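Long-range contact in chromatin structure-remodeling complex subunit RSC2 (Saccharomyces cerevisiae, PDB 4BB7), which serves in the RSC chromatin-remodelling complex, which repositions nucleosomes in an ATP-dependent reaction, and contributes to it a histone H3-binding BAH domain: residues P41-W53 with W61-T73. Sequence-based numbering, arbitrary orientation.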
ATOM      1  N   PRO A  41      -6.881  17.879  12.694  1.00 35.69           N
ATOM      2  CA  PRO A  41      -7.581  16.876  13.504  1.00 38.63           C
ATOM      3  C   PRO A  41      -9.077  17.144  13.641  1.00 35.97           C
ATOM      4  O   PRO A  41      -9.779  16.346  14.261  1.00 39.55           O
ATOM      5  CB  PRO A  41      -6.904  16.994  14.877  1.00 36.01           C
ATOM      6  CG  PRO A  41      -5.624  17.730  14.626  1.00 35.68           C
ATOM      7  CD  PRO A  41      -5.932  18.661  13.501  1.00 36.92           C
ATOM      8  N   GLN A  42      -9.558  18.245  13.076  1.00 33.78           N
ATOM      9  CA  GLN A  42     -10.970  18.593  13.208  1.00 35.08           C
ATOM     10  C   GLN A  42     -11.648  18.784  11.855  1.00 31.95           C
ATOM     11  O   GLN A  42     -12.818  19.158  11.784  1.00 37.90           O
ATOM     12  CB  GLN A  42     -11.146  19.826  14.104  1.00 32.99           C
ATOM     13  CG  GLN A  42     -10.680  19.599  15.541  1.00 40.08           C
ATOM     14  CD  GLN A  42     -10.957  20.780  16.460  1.00 48.42           C
ATOM     15  OE1 GLN A  42     -10.777  21.937  16.078  1.00 43.78           O
ATOM     16  NE2 GLN A  42     -11.394  20.490  17.682  1.00 41.69           N
ATOM     17  N   LYS A  43     -10.911  18.511  10.786  1.00 28.83           N
ATOM     18  CA  LYS A  43     -11.464  18.576   9.441  1.00 30.17           C
ATOM     19  C   LYS A  43     -11.118  17.292   8.690  1.00 34.19           C
ATOM     20  O   LYS A  43     -10.229  17.275   7.836  1.00 29.41           O
ATOM     21  CB  LYS A  43     -10.944  19.811   8.705  1.00 29.76           C
ATOM     22  CG  LYS A  43     -11.970  20.449   7.788  1.00 32.49           C
ATOM     23  CD  LYS A  43     -11.704  21.933   7.609  1.00 33.39           C
ATOM     24  CE  LYS A  43     -10.373  22.185   6.922  1.00 38.43           C
ATOM     25  NZ  LYS A  43     -10.171  23.635   6.635  1.00 37.56           N
ATOM     26  N   PRO A  44     -11.834  16.206   9.013  1.00 27.35           N
ATOM     27  CA  PRO A  44     -11.539  14.844   8.557  1.00 30.74           C
ATOM     28  C   PRO A  44     -11.526  14.665   7.039  1.00 26.48           C
ATOM     29  O   PRO A  44     -12.240  15.357   6.313  1.00 30.14           O
ATOM     30  CB  PRO A  44     -12.675  14.019   9.170  1.00 30.41           C
ATOM     31  CG  PRO A  44     -13.153  14.830  10.322  1.00 32.20           C
ATOM     32  CD  PRO A  44     -13.017  16.247   9.885  1.00 22.57           C
ATOM     33  N   ILE A  45     -10.701  13.731   6.576  1.00 26.71           N
ATOM     34  CA  ILE A  45     -10.704  13.314   5.186  1.00 24.54           C
ATOM     35  C   ILE A  45     -12.037  12.658   4.883  1.00 27.94           C
ATOM     36  O   ILE A  45     -12.452  11.743   5.591  1.00 30.33           O
ATOM     37  CB  ILE A  45      -9.613  12.258   4.915  1.00 25.64           C
ATOM     38  CG1 ILE A  45      -8.240  12.754   5.375  1.00 29.97           C
ATOM     39  CG2 ILE A  45      -9.591  11.871   3.444  1.00 25.57           C
ATOM     40  CD1 ILE A  45      -7.149  11.700   5.272  1.00 29.76           C
ATOM     41  N   VAL A  46     -12.715  13.115   3.839  1.00 23.41           N
ATOM     42  CA  VAL A  46     -13.909  12.420   3.393  1.00 21.66           C
ATOM     43  C   VAL A  46     -13.506  11.335   2.404  1.00 24.98           C
ATOM     44  O   VAL A  46     -12.821  11.608   1.421  1.00 24.16           O
ATOM     45  CB  VAL A  46     -14.917  13.370   2.744  1.00 27.38           C
ATOM     46  CG1 VAL A  46     -16.184  12.614   2.384  1.00 26.73           C
ATOM     47  CG2 VAL A  46     -15.234  14.521   3.683  1.00 31.99           C
ATOM     48  N   GLY A  47     -13.917  10.101   2.678  1.00 28.56           N
ATOM     49  CA  GLY A  47     -13.570   8.979   1.828  1.00 26.19           C
ATOM     50  C   GLY A  47     -14.651   7.918   1.755  1.00 29.59           C
ATOM     51  O   GLY A  47     -15.594   7.921   2.545  1.00 30.35           O
ATOM     52  N   GLN A  48     -14.516   7.016   0.789  1.00 32.12           N
ATOM     53  CA  GLN A  48     -15.416   5.875   0.670  1.00 35.46           C
ATOM     54  C   GLN A  48     -14.617   4.576   0.718  1.00 31.04           C
ATOM     55  O   GLN A  48     -13.605   4.442   0.032  1.00 35.84           O
ATOM     56  CB  GLN A  48     -16.225   5.948  -0.626  1.00 31.05           C
ATOM     57  CG  GLN A  48     -17.180   4.774  -0.813  1.00 32.00           C
ATOM     58  CD  GLN A  48     -18.037   4.897  -2.058  1.00 27.80           C
ATOM     59  OE1 GLN A  48     -17.637   5.510  -3.047  1.00 26.49           O
ATOM     60  NE2 GLN A  48     -19.225   4.309  -2.013  1.00 26.75           N
ATOM     61  N   ILE A  49     -15.072   3.623   1.524  1.00 24.88           N
ATOM     62  CA  ILE A  49     -14.358   2.359   1.690  1.00 32.39           C
ATOM     63  C   ILE A  49     -14.461   1.426   0.476  1.00 32.18           C
ATOM     64  O   ILE A  49     -15.538   0.937   0.144  1.00 36.44           O
ATOM     65  CB  ILE A  49     -14.836   1.619   2.943  1.00 30.23           C
ATOM     66  CG1 ILE A  49     -14.636   2.504   4.176  1.00 29.54           C
ATOM     67  CG2 ILE A  49     -14.093   0.301   3.096  1.00 28.24           C
ATOM     68  CD1 ILE A  49     -15.322   1.990   5.421  1.00 22.96           C
ATOM     69  N   PHE A  50     -13.331   1.177  -0.176  1.00 30.81           N
ATOM     70  CA  PHE A  50     -13.301   0.288  -1.336  1.00 33.02           C
ATOM     71  C   PHE A  50     -12.964  -1.160  -0.979  1.00 32.74           C
ATOM     72  O   PHE A  50     -13.380  -2.084  -1.678  1.00 30.47           O
ATOM     73  CB  PHE A  50     -12.321   0.803  -2.392  1.00 32.15           C
ATOM     74  CG  PHE A  50     -12.930   1.757  -3.375  1.00 33.33           C
ATOM     75  CD1 PHE A  50     -13.333   3.025  -2.976  1.00 34.15           C
ATOM     76  CD2 PHE A  50     -13.089   1.394  -4.704  1.00 30.11           C
ATOM     77  CE1 PHE A  50     -13.893   3.910  -3.887  1.00 32.21           C
ATOM     78  CE2 PHE A  50     -13.646   2.271  -5.617  1.00 29.67           C
ATOM     79  CZ  PHE A  50     -14.049   3.531  -5.207  1.00 34.51           C
ATOM     80  N   ARG A  51     -12.201  -1.360   0.092  1.00 32.09           N
ATOM     81  CA  ARG A  51     -11.894  -2.715   0.541  1.00 34.34           C
ATOM     82  C   ARG A  51     -11.311  -2.747   1.953  1.00 31.13           C
ATOM     83  O   ARG A  51     -10.765  -1.756   2.434  1.00 33.49           O
ATOM     84  CB  ARG A  51     -10.962  -3.429  -0.447  1.00 32.24           C
ATOM     85  CG  ARG A  51      -9.493  -3.130  -0.249  1.00 36.06           C
ATOM     86  CD  ARG A  51      -8.627  -3.921  -1.218  1.00 38.75           C
ATOM     87  NE  ARG A  51      -7.203  -3.768  -0.923  1.00 39.01           N
ATOM     88  CZ  ARG A  51      -6.428  -2.820  -1.442  1.00 46.12           C
ATOM     89  NH1 ARG A  51      -6.940  -1.936  -2.292  1.00 38.98           N
ATOM     90  NH2 ARG A  51      -5.142  -2.756  -1.111  1.00 42.10           N
ATOM     91  N   LEU A  52     -11.443  -3.899   2.604  1.00 29.56           N
ATOM     92  CA  LEU A  52     -10.961  -4.096   3.965  1.00 32.16           C
ATOM     93  C   LEU A  52     -10.216  -5.421   4.052  1.00 36.35           C
ATOM     94  O   LEU A  52     -10.525  -6.361   3.321  1.00 38.13           O
ATOM     95  CB  LEU A  52     -12.137  -4.118   4.945  1.00 35.01           C
ATOM     96  CG  LEU A  52     -13.100  -2.930   4.981  1.00 39.74           C
ATOM     97  CD1 LEU A  52     -14.485  -3.382   5.431  1.00 44.60           C
ATOM     98  CD2 LEU A  52     -12.573  -1.818   5.878  1.00 27.66           C
ATOM     99  N   TRP A  53      -9.241  -5.503   4.953  1.00 35.00           N
ATOM    100  CA  TRP A  53      -8.481  -6.733   5.129  1.00 33.42           C
ATOM    101  C   TRP A  53      -7.636  -6.700   6.394  1.00 33.20           C
ATOM    102  O   TRP A  53      -7.413  -5.642   6.977  1.00 29.35           O
ATOM    103  CB  TRP A  53      -7.581  -6.981   3.921  1.00 35.98           C
ATOM    104  CG  TRP A  53      -6.402  -6.063   3.859  1.00 36.58           C
ATOM    105  CD1 TRP A  53      -5.152  -6.296   4.356  1.00 37.03           C
ATOM    106  CD2 TRP A  53      -6.360  -4.758   3.267  1.00 35.52           C
ATOM    107  NE1 TRP A  53      -4.334  -5.220   4.108  1.00 36.34           N
ATOM    108  CE2 TRP A  53      -5.051  -4.262   3.441  1.00 36.06           C
ATOM    109  CE3 TRP A  53      -7.300  -3.963   2.605  1.00 28.79           C
ATOM    110  CZ2 TRP A  53      -4.660  -3.008   2.977  1.00 35.28           C
ATOM    111  CZ3 TRP A  53      -6.910  -2.719   2.147  1.00 40.30           C
ATOM    112  CH2 TRP A  53      -5.601  -2.252   2.335  1.00 38.94           C
ATOM    113  N   TRP A  61      -7.047  -3.167   8.103  1.00 32.02           N
ATOM    114  CA  TRP A  61      -6.810  -2.077   7.168  1.00 36.24           C
ATOM    115  C   TRP A  61      -7.994  -1.848   6.231  1.00 38.81           C
ATOM    116  O   TRP A  61      -8.906  -2.671   6.138  1.00 36.18           O
ATOM    117  CB  TRP A  61      -5.567  -2.371   6.329  1.00 35.01           C
ATOM    118  CG  TRP A  61      -4.270  -2.181   7.045  1.00 32.12           C
ATOM    119  CD1 TRP A  61      -3.711  -3.017   7.968  1.00 36.41           C
ATOM    120  CD2 TRP A  61      -3.351  -1.095   6.877  1.00 32.24           C
ATOM    121  NE1 TRP A  61      -2.504  -2.515   8.392  1.00 38.44           N
ATOM    122  CE2 TRP A  61      -2.257  -1.336   7.736  1.00 38.85           C
ATOM    123  CE3 TRP A  61      -3.345   0.057   6.083  1.00 23.65           C
ATOM    124  CZ2 TRP A  61      -1.173  -0.465   7.828  1.00 29.75           C
ATOM    125  CZ3 TRP A  61      -2.271   0.922   6.177  1.00 26.92           C
ATOM    126  CH2 TRP A  61      -1.198   0.656   7.045  1.00 36.91           C
ATOM    127  N   LEU A  62      -7.956  -0.724   5.529  1.00 37.66           N
ATOM    128  CA  LEU A  62      -8.971  -0.397   4.542  1.00 33.80           C
ATOM    129  C   LEU A  62      -8.362   0.430   3.419  1.00 33.21           C
ATOM    130  O   LEU A  62      -7.318   1.063   3.590  1.00 28.12           O
ATOM    131  CB  LEU A  62     -10.131   0.359   5.195  1.00 24.44           C
ATOM    132  CG  LEU A  62      -9.822   1.676   5.910  1.00 29.02           C
ATOM    133  CD1 LEU A  62      -9.678   2.818   4.908  1.00 30.41           C
ATOM    134  CD2 LEU A  62     -10.913   1.996   6.923  1.00 24.26           C
ATOM    135  N   ASN A  63      -9.016   0.416   2.265  1.00 30.94           N
ATOM    136  CA  ASN A  63      -8.612   1.267   1.162  1.00 28.02           C
ATOM    137  C   ASN A  63      -9.730   2.231   0.780  1.00 31.67           C
ATOM    138  O   ASN A  63     -10.789   1.819   0.297  1.00 30.27           O
ATOM    139  CB  ASN A  63      -8.189   0.426  -0.040  1.00 32.66           C
ATOM    140  CG  ASN A  63      -7.727   1.275  -1.203  1.00 32.79           C
ATOM    141  OD1 ASN A  63      -8.539   1.756  -1.991  1.00 33.89           O
ATOM    142  ND2 ASN A  63      -6.417   1.470  -1.314  1.00 28.57           N
ATOM    143  N   ALA A  64      -9.493   3.518   1.005  1.00 30.47           N
ATOM    144  CA  ALA A  64     -10.499   4.536   0.724  1.00 26.90           C
ATOM    145  C   ALA A  64     -10.095   5.455  -0.429  1.00 29.70           C
ATOM    146  O   ALA A  64      -8.918   5.770  -0.605  1.00 25.10           O
ATOM    147  CB  ALA A  64     -10.785   5.349   1.977  1.00 27.72           C
ATOM    148  N   CYS A  65     -11.083   5.869  -1.220  1.00 32.44           N
ATOM    149  CA  CYS A  65     -10.870   6.875  -2.252  1.00 25.14           C
ATOM    150  C   CYS A  65     -11.113   8.260  -1.665  1.00 32.89           C
ATOM    151  O   CYS A  65     -12.227   8.580  -1.247  1.00 30.33           O
ATOM    152  CB  CYS A  65     -11.797   6.642  -3.444  1.00 30.47           C
ATOM    153  SG  CYS A  65     -11.533   7.795  -4.829  1.00 38.75           S
ATOM    154  N   TRP A  66     -10.066   9.079  -1.636  1.00 29.61           N
ATOM    155  CA  TRP A  66     -10.145  10.402  -1.031  1.00 28.88           C
ATOM    156  C   TRP A  66     -11.006  11.367  -1.830  1.00 26.36           C
ATOM    157  O   TRP A  66     -11.067  11.298  -3.057  1.00 29.11           O
ATOM    158  CB  TRP A  66      -8.746  10.997  -0.846  1.00 25.79           C
ATOM    159  CG  TRP A  66      -7.966  10.380   0.276  1.00 27.48           C
ATOM    160  CD1 TRP A  66      -8.410   9.448   1.168  1.00 34.37           C
ATOM    161  CD2 TRP A  66      -6.603  10.650   0.623  1.00 31.89           C
ATOM    162  NE1 TRP A  66      -7.408   9.122   2.052  1.00 34.40           N
ATOM    163  CE2 TRP A  66      -6.289   9.848   1.740  1.00 32.94           C
ATOM    164  CE3 TRP A  66      -5.618  11.496   0.100  1.00 27.31           C
ATOM    165  CZ2 TRP A  66      -5.033   9.864   2.343  1.00 32.67           C
ATOM    166  CZ3 TRP A  66      -4.372  11.512   0.702  1.00 33.62           C
ATOM    167  CH2 TRP A  66      -4.090  10.701   1.812  1.00 36.72           C
ATOM    168  N   TYR A  67     -11.677  12.262  -1.115  1.00 24.90           N
ATOM    169  CA  TYR A  67     -12.415  13.361  -1.722  1.00 26.73           C
ATOM    170  C   TYR A  67     -11.982  14.658  -1.049  1.00 26.08           C
ATOM    171  O   TYR A  67     -12.117  14.807   0.163  1.00 24.95           O
ATOM    172  CB  TYR A  67     -13.922  13.160  -1.556  1.00 23.25           C
ATOM    173  CG  TYR A  67     -14.503  12.074  -2.432  1.00 26.07           C
ATOM    174  CD1 TYR A  67     -14.103  10.749  -2.293  1.00 31.15           C
ATOM    175  CD2 TYR A  67     -15.469  12.370  -3.387  1.00 31.40           C
ATOM    176  CE1 TYR A  67     -14.637   9.751  -3.088  1.00 25.61           C
ATOM    177  CE2 TYR A  67     -16.012  11.377  -4.184  1.00 32.45           C
ATOM    178  CZ  TYR A  67     -15.589  10.072  -4.030  1.00 29.73           C
ATOM    179  OH  TYR A  67     -16.126   9.087  -4.822  1.00 33.28           O
ATOM    180  N   TYR A  68     -11.452  15.586  -1.835  1.00 25.84           N
ATOM    181  CA  TYR A  68     -10.928  16.835  -1.292  1.00 27.68           C
ATOM    182  C   TYR A  68     -12.029  17.837  -0.966  1.00 27.20           C
ATOM    183  O   TYR A  68     -13.118  17.793  -1.540  1.00 26.79           O
ATOM    184  CB  TYR A  68      -9.936  17.473  -2.268  1.00 23.82           C
ATOM    185  CG  TYR A  68      -8.609  16.757  -2.375  1.00 25.94           C
ATOM    186  CD1 TYR A  68      -8.281  15.724  -1.504  1.00 30.55           C
ATOM    187  CD2 TYR A  68      -7.677  17.123  -3.336  1.00 22.06           C
ATOM    188  CE1 TYR A  68      -7.063  15.071  -1.595  1.00 30.54           C
ATOM    189  CE2 TYR A  68      -6.458  16.476  -3.436  1.00 29.07           C
ATOM    190  CZ  TYR A  68      -6.156  15.450  -2.565  1.00 33.00           C
ATOM    191  OH  TYR A  68      -4.944  14.804  -2.662  1.00 30.29           O
ATOM    192  N   ARG A  69     -11.739  18.736  -0.033  1.00 25.87           N
ATOM    193  CA  ARG A  69     -12.588  19.892   0.199  1.00 25.72           C
ATOM    194  C   ARG A  69     -11.985  21.035  -0.607  1.00 27.25           C
ATOM    195  O   ARG A  69     -10.818  20.967  -0.991  1.00 22.14           O
ATOM    196  CB  ARG A  69     -12.623  20.254   1.683  1.00 24.69           C
ATOM    197  CG  ARG A  69     -12.957  19.102   2.615  1.00 28.06           C
ATOM    198  CD  ARG A  69     -12.899  19.571   4.059  1.00 37.53           C
ATOM    199  NE  ARG A  69     -13.040  18.481   5.020  1.00 38.19           N
ATOM    200  CZ  ARG A  69     -14.147  18.232   5.711  1.00 32.55           C
ATOM    201  NH1 ARG A  69     -15.220  18.992   5.548  1.00 28.12           N
ATOM    202  NH2 ARG A  69     -14.180  17.223   6.569  1.00 31.29           N
ATOM    203  N   PRO A  70     -12.776  22.089  -0.868  1.00 32.45           N
ATOM    204  CA  PRO A  70     -12.322  23.211  -1.699  1.00 27.74           C
ATOM    205  C   PRO A  70     -10.959  23.763  -1.274  1.00 29.38           C
ATOM    206  O   PRO A  70     -10.069  23.928  -2.112  1.00 28.02           O
ATOM    207  CB  PRO A  70     -13.408  24.265  -1.478  1.00 27.04           C
ATOM    208  CG  PRO A  70     -14.636  23.470  -1.159  1.00 25.61           C
ATOM    209  CD  PRO A  70     -14.153  22.284  -0.376  1.00 26.13           C
ATOM    210  N   GLU A  71     -10.801  24.045   0.014  1.00 30.38           N
ATOM    211  CA  GLU A  71      -9.560  24.624   0.522  1.00 24.45           C
ATOM    212  C   GLU A  71      -8.354  23.739   0.228  1.00 28.48           C
ATOM    213  O   GLU A  71      -7.210  24.175   0.352  1.00 31.13           O
ATOM    214  CB  GLU A  71      -9.657  24.874   2.027  1.00 25.25           C
ATOM    215  CG  GLU A  71      -9.921  23.620   2.852  1.00 28.79           C
ATOM    216  CD  GLU A  71     -11.401  23.391   3.135  1.00 39.17           C
ATOM    217  OE1 GLU A  71     -12.251  23.900   2.371  1.00 35.88           O
ATOM    218  OE2 GLU A  71     -11.713  22.702   4.133  1.00 39.92           O
ATOM    219  N   GLN A  72      -8.613  22.498  -0.164  1.00 27.19           N
ATOM    220  CA  GLN A  72      -7.544  21.537  -0.401  1.00 26.17           C
ATOM    221  C   GLN A  72      -7.167  21.414  -1.875  1.00 27.30           C
ATOM    222  O   GLN A  72      -6.302  20.615  -2.233  1.00 26.92           O
ATOM    223  CB  GLN A  72      -7.926  20.165   0.164  1.00 26.79           C
ATOM    224  CG  GLN A  72      -7.977  20.115   1.686  1.00 24.31           C
ATOM    225  CD  GLN A  72      -8.603  18.840   2.215  1.00 25.19           C
ATOM    226  OE1 GLN A  72      -9.490  18.256   1.584  1.00 22.72           O
ATOM    227  NE2 GLN A  72      -8.145  18.399   3.380  1.00 27.65           N
ATOM    228  N   THR A  73      -7.808  22.206  -2.729  1.00 25.25           N
ATOM    229  CA  THR A  73      -7.549  22.126  -4.166  1.00 27.16           C
ATOM    230  C   THR A  73      -6.919  23.394  -4.740  1.00 27.95           C
ATOM    231  O   THR A  73      -6.887  24.447  -4.098  1.00 28.78           O
ATOM    232  CB  THR A  73      -8.834  21.825  -4.966  1.00 25.54           C
ATOM    233  OG1 THR A  73      -9.824  22.819  -4.671  1.00 28.76           O
ATOM    234  CG2 THR A  73      -9.379  20.447  -4.623  1.00 22.40           C
TER
HETATM  235  O   HOH W   1      -9.889  16.788   5.012  1.00 28.64           O
HETATM  236  O   HOH W   2     -15.752   6.538  -4.754  1.00 32.07           O
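Asn-63 O is gripped by the bulged strand opposite: Phe-50 N donates to it at 2.7 Å, and Arg-51 N adds a weak second bond. Two residues of 45-53 thus stand against one of 61-68, which makes a classic beta bulge in the antiparallel hairpin. In the other direction Asn-63 N donates to Arg-51 O at 2.8 Å. CG of Arg-51 sits between its backbone N and carbonyl carbon (chi1 84°), and the extended chain lays the guanidinium over Asn-63, with NH1 3.5 Å from Asn-63 CB. The guanidinium and amide planes are 19° apart. Asn-63 ND2 hydrogen-bonds to Asp-94 OD1 on the neighbouring strand 87-96.

Towards the turn, Trp-61 N gives a nearly straight bond to Trp-53 O, 2.7 Å long. Trp-61 CB lies over one face of the Trp-53 indole, a CH-pi contact 3.7 Å from the six-membered ring centroid. The two indole planes run close to parallel, yet the rings are offset so far that they scarcely overlap. With alanine in place of Trp-53, Trp-61 CB is likely to lose the ring face it packs on, and Arg-51 of the second subunit its cation-pi partner.

At the other end Ile-45 CG2 rests on a face of the Trp-66 ring, 3.5 Å from CD1. Arg-69 NH2 donates to a lone pair of Pro-44 O at 2.7 Å. Its guanidinium lies between Lys-43 CG on one face and Val-46 CG2 on the other. Lys-43 NZ forms a salt bridge with Glu-71 OE2, though the hydrogen bond in it is weak.

The hairpin is part of the BAH domain. Strand 45-54 has strand 32-35 on its other side, and strand 60-68 has strand 87-96, so both lie inside the mixed sheet.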